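Vacuolar aminopeptidase 1 (Saccharomyces cerevisiae, PDB 5JGF) removes N-terminal amino acids, preferably neutral or hydrophobic ones, from peptides and proteins in the yeast vacuole as a zinc-dependent dodecameric aminopeptidase of the M18 family. Local coordinates at residues G120-N124 and E125-D129; P164-A167 and P168-K172; S208-F211 and G212-C215; L348-P351 and N352-E355. All blocks are in the same frame, centred on the assembly; numbering follows the deposited sequence.

Contact 1 of 4, residues G120-N124 and E125-D129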
loop_
_atom_site.group_PDB
_atom_site.type_symbol
_atom_site.label_atom_id
_atom_site.label_comp_id
_atom_site.label_asym_id
_atom_site.label_seq_id
_atom_site.Cartn_x
_atom_site.Cartn_y
_atom_site.Cartn_z
ATOM N N GLY D 120 23.482 -12.330 -23.646
ATOM C CA GLY D 120 23.524 -12.785 -22.271
ATOM C C GLY D 120 23.235 -11.560 -21.412
ATOM O O GLY D 120 22.856 -10.510 -21.945
ATOM N N GLY D 121 23.435 -11.670 -20.101
ATOM C CA GLY D 121 23.146 -10.558 -19.207
ATOM C C GLY D 121 24.160 -9.432 -19.093
ATOM O O GLY D 121 24.716 -9.201 -18.020
ATOM N N THR D 122 24.401 -8.717 -20.187
ATOM C CA THR D 122 25.351 -7.610 -20.170
ATOM C C THR D 122 24.622 -6.267 -20.202
ATOM O O THR D 122 23.413 -6.205 -19.976
ATOM C CB THR D 122 26.321 -7.686 -21.367
ATOM O OG1 THR D 122 25.578 -7.638 -22.590
ATOM C CG2 THR D 122 27.129 -8.985 -21.316
ATOM N N LEU D 123 25.358 -5.197 -20.486
ATOM C CA LEU D 123 24.777 -3.854 -20.534
ATOM C C LEU D 123 24.148 -3.468 -19.201
ATOM O O LEU D 123 23.094 -2.828 -19.153
ATOM C CB LEU D 123 23.732 -3.745 -21.651
ATOM C CG LEU D 123 24.274 -3.871 -23.078
ATOM C CD1 LEU D 123 23.135 -3.725 -24.073
ATOM C CD2 LEU D 123 25.338 -2.808 -23.326
ATOM N N ASN D 124 24.792 -3.880 -18.114
ATOM C CA ASN D 124 24.322 -3.535 -16.781
ATOM C C ASN D 124 25.353 -2.583 -16.190
ATOM O O ASN D 124 26.220 -2.079 -16.905
ATOM C CB ASN D 124 24.175 -4.781 -15.900
ATOM C CG ASN D 124 25.394 -5.671 -15.939
ATOM O OD1 ASN D 124 26.523 -5.196 -16.059
ATOM N ND2 ASN D 124 25.176 -6.974 -15.819
ATOM N N GLU D 125 25.279 -2.341 -14.888
ATOM C CA GLU D 125 26.213 -1.416 -14.275
ATOM C C GLU D 125 27.681 -1.824 -14.329
ATOM O O GLU D 125 28.560 -0.965 -14.307
ATOM C CB GLU D 125 25.772 -1.119 -12.841
ATOM C CG GLU D 125 24.718 -0.013 -12.802
ATOM C CD GLU D 125 23.881 -0.019 -11.545
ATOM O OE1 GLU D 125 22.999 -0.899 -11.423
ATOM O OE2 GLU D 125 24.106 0.857 -10.681
ATOM N N LEU D 126 27.958 -3.120 -14.426
ATOM C CA LEU D 126 29.348 -3.562 -14.495
ATOM C C LEU D 126 29.959 -3.211 -15.852
ATOM O O LEU D 126 31.182 -3.135 -15.987
ATOM C CB LEU D 126 29.446 -5.069 -14.239
ATOM C CG LEU D 126 29.008 -5.522 -12.837
ATOM C CD1 LEU D 126 29.063 -7.038 -12.744
ATOM C CD2 LEU D 126 29.908 -4.897 -11.781
ATOM N N TRP D 127 29.110 -2.983 -16.850
ATOM C CA TRP D 127 29.585 -2.635 -18.186
ATOM C C TRP D 127 29.743 -1.134 -18.391
ATOM O O TRP D 127 30.222 -0.683 -19.436
ATOM C CB TRP D 127 28.650 -3.212 -19.255
ATOM C CG TRP D 127 28.962 -4.646 -19.579
ATOM C CD1 TRP D 127 28.712 -5.743 -18.800
ATOM C CD2 TRP D 127 29.639 -5.129 -20.747
ATOM N NE1 TRP D 127 29.197 -6.878 -19.413
ATOM C CE2 TRP D 127 29.769 -6.529 -20.608
ATOM C CE3 TRP D 127 30.151 -4.512 -21.899
ATOM C CZ2 TRP D 127 30.391 -7.327 -21.579
ATOM C CZ3 TRP D 127 30.770 -5.306 -22.864
ATOM C CH2 TRP D 127 30.884 -6.697 -22.695
ATOM N N LEU D 128 29.348 -0.357 -17.390
ATOM C CA LEU D 128 29.473 1.091 -17.485
ATOM C C LEU D 128 30.909 1.519 -17.219
ATOM O O LEU D 128 31.607 0.922 -16.401
ATOM C CB LEU D 128 28.581 1.785 -16.455
ATOM C CG LEU D 128 27.069 1.600 -16.557
ATOM C CD1 LEU D 128 26.407 2.305 -15.381
ATOM C CD2 LEU D 128 26.565 2.160 -17.873
ATOM N N ASP D 129 31.343 2.559 -17.920
ATOM C CA ASP D 129 32.673 3.110 -17.720
ATOM C C ASP D 129 33.800 2.096 -17.844
ATOM O O ASP D 129 34.745 2.095 -17.052
ATOM C CB ASP D 129 32.716 3.807 -16.358
ATOM C CG ASP D 129 31.634 4.867 -16.222
ATOM O OD1 ASP D 129 31.082 5.271 -17.264
ATOM O OD2 ASP D 129 31.333 5.298 -15.088
#

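Contact 2 of 4, residues P164-A167 and P168-K172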
loop_
_atom_site.group_PDB
_atom_site.type_symbol
_atom_site.label_atom_id
_atom_site.label_comp_id
_atom_site.label_asym_id
_atom_site.label_seq_id
_atom_site.Cartn_x
_atom_site.Cartn_y
_atom_site.Cartn_z
ATOM N N PRO D 164 28.918 5.506 -21.009
ATOM C CA PRO D 164 29.033 6.484 -19.922
ATOM C C PRO D 164 27.976 6.524 -18.833
ATOM O O PRO D 164 26.796 6.727 -19.110
ATOM C CB PRO D 164 29.102 7.802 -20.678
ATOM C CG PRO D 164 28.113 7.576 -21.777
ATOM C CD PRO D 164 28.445 6.157 -22.247
ATOM N N SER D 165 28.408 6.353 -17.588
ATOM C CA SER D 165 27.484 6.427 -16.466
ATOM C C SER D 165 27.118 7.900 -16.314
ATOM O O SER D 165 27.877 8.781 -16.726
ATOM C CB SER D 165 28.153 5.936 -15.177
ATOM O OG SER D 165 29.252 6.764 -14.816
ATOM N N LEU D 166 25.947 8.168 -15.749
ATOM C CA LEU D 166 25.525 9.541 -15.524
ATOM C C LEU D 166 26.060 9.946 -14.156
ATOM O O LEU D 166 25.985 9.168 -13.205
ATOM C CB LEU D 166 23.994 9.646 -15.529
ATOM C CG LEU D 166 23.441 11.050 -15.260
ATOM C CD1 LEU D 166 23.878 11.998 -16.371
ATOM C CD2 LEU D 166 21.919 11.000 -15.181
ATOM N N ALA D 167 26.612 11.152 -14.052
ATOM C CA ALA D 167 27.142 11.618 -12.770
ATOM C C ALA D 167 26.046 11.560 -11.707
ATOM O O ALA D 167 24.891 11.896 -11.973
ATOM C CB ALA D 167 27.670 13.042 -12.904
ATOM N N PRO D 168 26.396 11.135 -10.483
ATOM C CA PRO D 168 25.414 11.044 -9.398
ATOM C C PRO D 168 24.840 12.399 -8.984
ATOM O O PRO D 168 23.813 12.464 -8.306
ATOM C CB PRO D 168 26.203 10.373 -8.273
ATOM C CG PRO D 168 27.616 10.839 -8.523
ATOM C CD PRO D 168 27.732 10.705 -10.028
ATOM N N HIS D 169 25.502 13.470 -9.407
ATOM C CA HIS D 169 25.074 14.830 -9.083
ATOM C C HIS D 169 23.647 15.098 -9.557
ATOM O O HIS D 169 22.926 15.912 -8.968
ATOM C CB HIS D 169 26.009 15.853 -9.740
ATOM C CG HIS D 169 27.452 15.675 -9.381
ATOM N ND1 HIS D 169 28.166 14.543 -9.711
ATOM C CD2 HIS D 169 28.311 16.481 -8.714
ATOM C CE1 HIS D 169 29.403 14.658 -9.259
ATOM N NE2 HIS D 169 29.517 15.825 -8.651
ATOM N N PHE D 170 23.242 14.410 -10.619
ATOM C CA PHE D 170 21.912 14.598 -11.188
ATOM C C PHE D 170 20.781 13.910 -10.428
ATOM O O PHE D 170 19.612 14.027 -10.799
ATOM C CB PHE D 170 21.925 14.158 -12.651
ATOM C CG PHE D 170 22.786 15.027 -13.523
ATOM C CD1 PHE D 170 22.300 16.235 -14.018
ATOM C CD2 PHE D 170 24.101 14.665 -13.807
ATOM C CE1 PHE D 170 23.112 17.071 -14.785
ATOM C CE2 PHE D 170 24.920 15.495 -14.571
ATOM C CZ PHE D 170 24.426 16.700 -15.061
ATOM N N GLY D 171 21.126 13.183 -9.371
ATOM C CA GLY D 171 20.104 12.537 -8.566
ATOM C C GLY D 171 19.536 11.211 -9.033
ATOM O O GLY D 171 20.247 10.367 -9.575
ATOM N N LYS D 172 18.235 11.041 -8.814
ATOM C CA LYS D 172 17.520 9.819 -9.164
ATOM C C LYS D 172 17.795 9.254 -10.556
ATOM O O LYS D 172 17.935 8.044 -10.715
ATOM C CB LYS D 172 16.016 10.030 -8.979
#

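Contact 3 of 4, residues S208-F211 and G212-C215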
loop_
_atom_site.group_PDB
_atom_site.type_symbol
_atom_site.label_atom_id
_atom_site.label_comp_id
_atom_site.label_asym_id
_atom_site.label_seq_id
_atom_site.Cartn_x
_atom_site.Cartn_y
_atom_site.Cartn_z
ATOM N N SER D 208 28.941 -0.957 -51.230
ATOM C CA SER D 208 28.874 -1.991 -50.207
ATOM C C SER D 208 27.446 -2.251 -49.752
ATOM O O SER D 208 26.674 -1.320 -49.542
ATOM C CB SER D 208 29.714 -1.597 -48.988
ATOM O OG SER D 208 29.511 -2.509 -47.918
ATOM N N PRO D 209 27.072 -3.529 -49.611
ATOM C CA PRO D 209 25.719 -3.863 -49.165
ATOM C C PRO D 209 25.500 -3.321 -47.752
ATOM O O PRO D 209 24.370 -3.242 -47.272
ATOM C CB PRO D 209 25.713 -5.389 -49.200
ATOM C CG PRO D 209 26.641 -5.698 -50.336
ATOM C CD PRO D 209 27.780 -4.732 -50.087
ATOM N N LEU D 210 26.593 -2.947 -47.094
ATOM C CA LEU D 210 26.517 -2.422 -45.736
ATOM C C LEU D 210 26.454 -0.904 -45.647
ATOM O O LEU D 210 26.268 -0.356 -44.560
ATOM C CB LEU D 210 27.700 -2.925 -44.905
ATOM C CG LEU D 210 27.710 -4.429 -44.619
ATOM C CD1 LEU D 210 28.889 -4.775 -43.729
ATOM C CD2 LEU D 210 26.403 -4.832 -43.953
ATOM N N PHE D 211 26.616 -0.212 -46.769
ATOM C CA PHE D 211 26.554 1.241 -46.712
ATOM C C PHE D 211 25.192 1.665 -46.181
ATOM O O PHE D 211 24.158 1.192 -46.649
ATOM C CB PHE D 211 26.788 1.870 -48.086
ATOM C CG PHE D 211 26.674 3.367 -48.079
ATOM C CD1 PHE D 211 25.480 3.990 -48.427
ATOM C CD2 PHE D 211 27.741 4.154 -47.661
ATOM C CE1 PHE D 211 25.349 5.375 -48.353
ATOM C CE2 PHE D 211 27.620 5.541 -47.583
ATOM C CZ PHE D 211 26.422 6.151 -47.929
ATOM N N GLY D 212 25.195 2.552 -45.194
ATOM C CA GLY D 212 23.946 3.009 -44.620
ATOM C C GLY D 212 23.531 2.196 -43.409
ATOM O O GLY D 212 22.800 2.694 -42.552
ATOM N N LYS D 213 23.994 0.949 -43.326
ATOM C CA LYS D 213 23.651 0.085 -42.199
ATOM C C LYS D 213 24.559 0.346 -40.999
ATOM O O LYS D 213 24.206 0.046 -39.858
ATOM C CB LYS D 213 23.746 -1.388 -42.607
ATOM C CG LYS D 213 22.684 -1.829 -43.604
ATOM C CD LYS D 213 22.705 -3.340 -43.784
ATOM C CE LYS D 213 21.537 -3.825 -44.636
ATOM N NZ LYS D 213 21.544 -3.228 -45.999
ATOM N N HIS D 214 25.734 0.900 -41.274
ATOM C CA HIS D 214 26.714 1.230 -40.248
ATOM C C HIS D 214 27.356 2.530 -40.710
ATOM O O HIS D 214 27.543 2.726 -41.907
ATOM C CB HIS D 214 27.776 0.135 -40.157
ATOM C CG HIS D 214 27.212 -1.232 -39.924
ATOM N ND1 HIS D 214 26.673 -1.620 -38.716
ATOM C CD2 HIS D 214 27.074 -2.291 -40.756
ATOM C CE1 HIS D 214 26.227 -2.860 -38.814
ATOM N NE2 HIS D 214 26.459 -3.290 -40.041
ATOM N N CYS D 215 27.690 3.420 -39.778
ATOM C CA CYS D 215 28.291 4.691 -40.166
ATOM C C CYS D 215 29.547 4.437 -40.986
ATOM O O CYS D 215 30.276 3.471 -40.751
ATOM C CB CYS D 215 28.627 5.537 -38.937
ATOM S SG CYS D 215 29.907 4.847 -37.898
HETATM O O HOH W 1 22.905 -5.544 -46.733
#

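Contact 4 of 4, residues L348-P351 and N352-E355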
loop_
_atom_site.group_PDB
_atom_site.type_symbol
_atom_site.label_atom_id
_atom_site.label_comp_id
_atom_site.label_asym_id
_atom_site.label_seq_id
_atom_site.Cartn_x
_atom_site.Cartn_y
_atom_site.Cartn_z
ATOM N N LEU D 348 33.417 -19.645 -6.857
ATOM C CA LEU D 348 34.347 -19.598 -5.740
ATOM C C LEU D 348 33.594 -18.934 -4.595
ATOM O O LEU D 348 32.744 -18.073 -4.819
ATOM C CB LEU D 348 35.560 -18.723 -6.063
ATOM C CG LEU D 348 36.788 -19.336 -6.726
ATOM C CD1 LEU D 348 37.810 -18.231 -7.003
ATOM C CD2 LEU D 348 37.386 -20.400 -5.812
ATOM N N TYR D 349 33.907 -19.335 -3.371
ATOM C CA TYR D 349 33.291 -18.734 -2.202
ATOM C C TYR D 349 33.611 -17.240 -2.218
ATOM O O TYR D 349 34.768 -16.856 -2.383
ATOM C CB TYR D 349 33.885 -19.352 -0.937
ATOM C CG TYR D 349 33.342 -18.780 0.353
ATOM C CD1 TYR D 349 32.069 -19.119 0.807
ATOM C CD2 TYR D 349 34.109 -17.911 1.128
ATOM C CE1 TYR D 349 31.571 -18.608 2.012
ATOM C CE2 TYR D 349 33.622 -17.395 2.331
ATOM C CZ TYR D 349 32.355 -17.749 2.765
ATOM O OH TYR D 349 31.871 -17.252 3.954
ATOM N N ASN D 350 32.591 -16.397 -2.073
ATOM C CA ASN D 350 32.807 -14.947 -2.020
ATOM C C ASN D 350 32.598 -14.613 -0.544
ATOM O O ASN D 350 31.476 -14.673 -0.046
ATOM C CB ASN D 350 31.780 -14.196 -2.873
ATOM C CG ASN D 350 32.034 -12.699 -2.898
ATOM O OD1 ASN D 350 32.426 -12.114 -1.888
ATOM N ND2 ASN D 350 31.803 -12.068 -4.048
ATOM N N PRO D 351 33.677 -14.257 0.173
ATOM C CA PRO D 351 33.599 -13.931 1.601
ATOM C C PRO D 351 32.645 -12.822 2.022
ATOM O O PRO D 351 32.260 -12.750 3.190
ATOM C CB PRO D 351 35.053 -13.620 1.961
ATOM C CG PRO D 351 35.579 -13.007 0.701
ATOM C CD PRO D 351 35.012 -13.929 -0.364
ATOM N N ASN D 352 32.261 -11.961 1.087
ATOM C CA ASN D 352 31.354 -10.870 1.419
ATOM C C ASN D 352 29.878 -11.255 1.327
ATOM O O ASN D 352 29.003 -10.472 1.703
ATOM C CB ASN D 352 31.654 -9.658 0.535
ATOM C CG ASN D 352 33.091 -9.191 0.681
ATOM O OD1 ASN D 352 33.719 -9.416 1.714
ATOM N ND2 ASN D 352 33.614 -8.533 -0.343
ATOM N N PHE D 353 29.604 -12.462 0.835
ATOM C CA PHE D 353 28.228 -12.948 0.720
ATOM C C PHE D 353 28.160 -14.381 1.251
ATOM O O PHE D 353 27.732 -15.295 0.545
ATOM C CB PHE D 353 27.765 -12.920 -0.744
ATOM C CG PHE D 353 27.798 -11.551 -1.370
ATOM C CD1 PHE D 353 28.980 -11.035 -1.892
ATOM C CD2 PHE D 353 26.644 -10.776 -1.434
ATOM C CE1 PHE D 353 29.014 -9.771 -2.472
ATOM C CE2 PHE D 353 26.668 -9.507 -2.014
ATOM C CZ PHE D 353 27.855 -9.005 -2.533
ATOM N N PRO D 354 28.570 -14.592 2.512
ATOM C CA PRO D 354 28.549 -15.934 3.098
ATOM C C PRO D 354 27.175 -16.590 3.126
ATOM O O PRO D 354 27.065 -17.815 3.078
ATOM C CB PRO D 354 29.114 -15.705 4.500
ATOM C CG PRO D 354 28.654 -14.318 4.825
ATOM C CD PRO D 354 28.920 -13.581 3.529
ATOM N N GLU D 355 26.133 -15.767 3.179
ATOM C CA GLU D 355 24.767 -16.264 3.248
ATOM C C GLU D 355 24.240 -16.997 2.011
ATOM O O GLU D 355 23.183 -17.631 2.076
ATOM C CB GLU D 355 23.814 -15.114 3.612
ATOM C CG GLU D 355 23.583 -14.063 2.523
ATOM C CD GLU D 355 24.742 -13.083 2.341
ATOM O OE1 GLU D 355 25.721 -13.126 3.113
ATOM O OE2 GLU D 355 24.662 -12.255 1.414
#

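Contact 1 of 4, residues G120-N124 and E125-D129
Thr-122 lies over one face of the Trp-127 indole in a CH-pi contact: its CB is 3.8 Å from the centroid of the five-membered ring, displaced toward the rim. Beside it, Thr-122 CG2 comes to 3.5 Å from Trp-127 NE1. A beta-branched residue suits this place because one branch can cover the ring while the other does polar work. With chi1 at 60°, OG1 sits between the backbone N and carbonyl carbon, and it bonds to the carbonyl of Thr-96. The backbone N of Leu-123 lies over the indole face too, 3.8 Å from Trp-127 CG.

In the loop between strands 112-119 and 132-140 of the antiparallel sheet, the chain makes an inverse gamma turn centred on Gly-121 and then coils into a single helix-like turn. That coil rests on two successive backbone bonds, Trp-127 N to Asn-124 O at 3.0 Å and Leu-128 N to Glu-125 O at 3.2 Å. Asparagine fits at its start, since OD1 can turn forward and accept from Leu-126 N in a weak bond of 3.0 Å, an Asx-turn arrangement. The same OD1 lies in the indole plane at the ring edge, 3.6 Å from Trp-127 CD1.

Packing continues outside the loop: Trp-127 touches Val-97 and Ile-440, while Leu-128 meets Leu-126 of a second subunit and Leu-123 meets Asn-407 of a third.

Contact 2 of 4, residues P164-A167 and P168-K172
Leu-166 and Phe-170 make the apolar centre, their side chains crossing at about a right angle with Leu-166 CD1 3.7 Å from Phe-170 CD2. The leucine reaches the ring with its CG anti to the backbone N (chi1 178°). Ala-167 CB adds a small apolar surface 4.0 Å from Phe-170 CD2; a methyl suits a spot that must also admit the imidazole of His-169, whose ND1 is 3.6 Å from it.

Further out the chain turns into the 3-10 segment 168-170. Pro-168 opens it, a position where no N-H is needed. Ala-167 O accepts from Phe-170 N at 3.3 Å in a nearly straight bond (167°), and also lies in the plane of the phenyl ring at its edge, 3.4 Å from CD2. Gly-171 N closes on Pro-168 O at backbone angles (phi 82°) where a CB would press on the Phe-170 carbonyl oxygen, which is why glycine suits.

At the polar edge, His-169 O bonds Arg-410 of a second subunit, and the His-169 ring meets His-347 and His-438 there, with a zinc ion about 4 Å from its side chain. A hydrophobic wedge and a short turn thus present His-169, which probably binds substrate, as in relatives, to a neighbour's active site.

Contact 3 of 4, residues S208-F211 and G212-C215
Leu-210 and Lys-213 face each other across two linked turns that lead into helix 216-226. The first is a type I beta turn from Ser-208 to Phe-211, in which Pro-209 readily takes the first inner place with its fixed phi. The second is closed by Lys-213 N to Leu-210 O at 2.9 Å, and its inner residues Phe-211 and Gly-212 have type II angles; Gly-212 (phi 93°) fits because a CB would collide with the Phe-211 carbonyl.

The tight side is apolar. Leu-210 CD2 sits 4.0 Å from Lys-213 CD, the two chains crossing at about a right angle, and 4.1 Å from His-214 CD2, where the methyl lies at the edge of the imidazole. Leu-210 also packs on Leu-219 of the helix and on Leu-233 and Gln-235 of strand 233-242, joining turn, helix and sheet. The imidazole keeps a polar tie through ND1 to Ser-103.

The other side is looser and watery. Lys-213 runs extended along the turn, then bends at its last torsion (chi4 60°), which brings NZ to 3.1 Å from Pro-209 O, nearly along the C=O axis. The side chain also packs on Tyr-402 of a third subunit. Shortened to an alanine, it would probably leave Pro-209 O without its ammonium partner and Leu-210 CD2 without Lys-213 CD beside it. One water bridges the same pair, donating to Pro-209 O and accepting from Lys-213 NZ, 2.8 Å from each.

Contact 4 of 4, residues L348-P351 and N352-E355
Asn-350 OD1 accepts from Asn-352 N at 3.0 Å, with an N-H...O angle of 155° and the donor tilted slightly from the carbonyl plane, which makes an Asx turn. The backbone oxygen of Asn-350 takes Phe-353 N, again at 3.0 Å, closing the type I beta turn from Asn-350 to Phe-353. Asn-350 thus satisfies the N-H groups of Asn-352 and Phe-353, while Pro-351, the residue directly after it, has no N-H to place.

The other end of the Asn-350 amide is used as well: ND2 donates to the carbonyl of Pro-164 of a second subunit. Its CG lies anti to the backbone N (chi1 -177°), carrying the amide alongside Phe-353, with the planes 84° apart; OD1 is at the ring edge, 3.6 Å from Phe-353 CD1. Were Asn-350 a leucine, Asn-352 N and the neighbour's Pro-164 carbonyl would probably lose their partners.

The Asn-352 amide is held by the same second subunit, ND2 on Ile-185 O and OD1 on Arg-113. Tyr-349 OH crosses to within 3.2 Å of Pro-354 CB, while its ring stacks on Phe-362 and meets Tyr-357 edge-to-face. Two asparagines therefore divide the labour, so the turn is closed by bonds within its own chain, while Asn-350 ND2 and both polar ends of the Asn-352 amide are paired across the interface.

In the fold
All four contacts are short turns in loops, but their settings differ. Contacts 2 and 4 are buried, both against the second subunit, whereas contacts 1 and 3 are partly buried. Contact 1 lies nearest the chain's centre, about 10 Å from a zinc ion at its threonine. Contact 2 touches it through Asp-129 OD2 and Ser-165 OG, 2.6 Å apart, a probable hydrogen bond; together they belong to the loops of the six-stranded antiparallel sheet. Contact 3 serves that sheet as well, yet lies away from the zinc and substrate sites, with water at its edge. Contact 4 stands on the mixed sheet. Aromatic packing marks contacts 1 and 2, a lysine contact 3, asparagine amides contact 4.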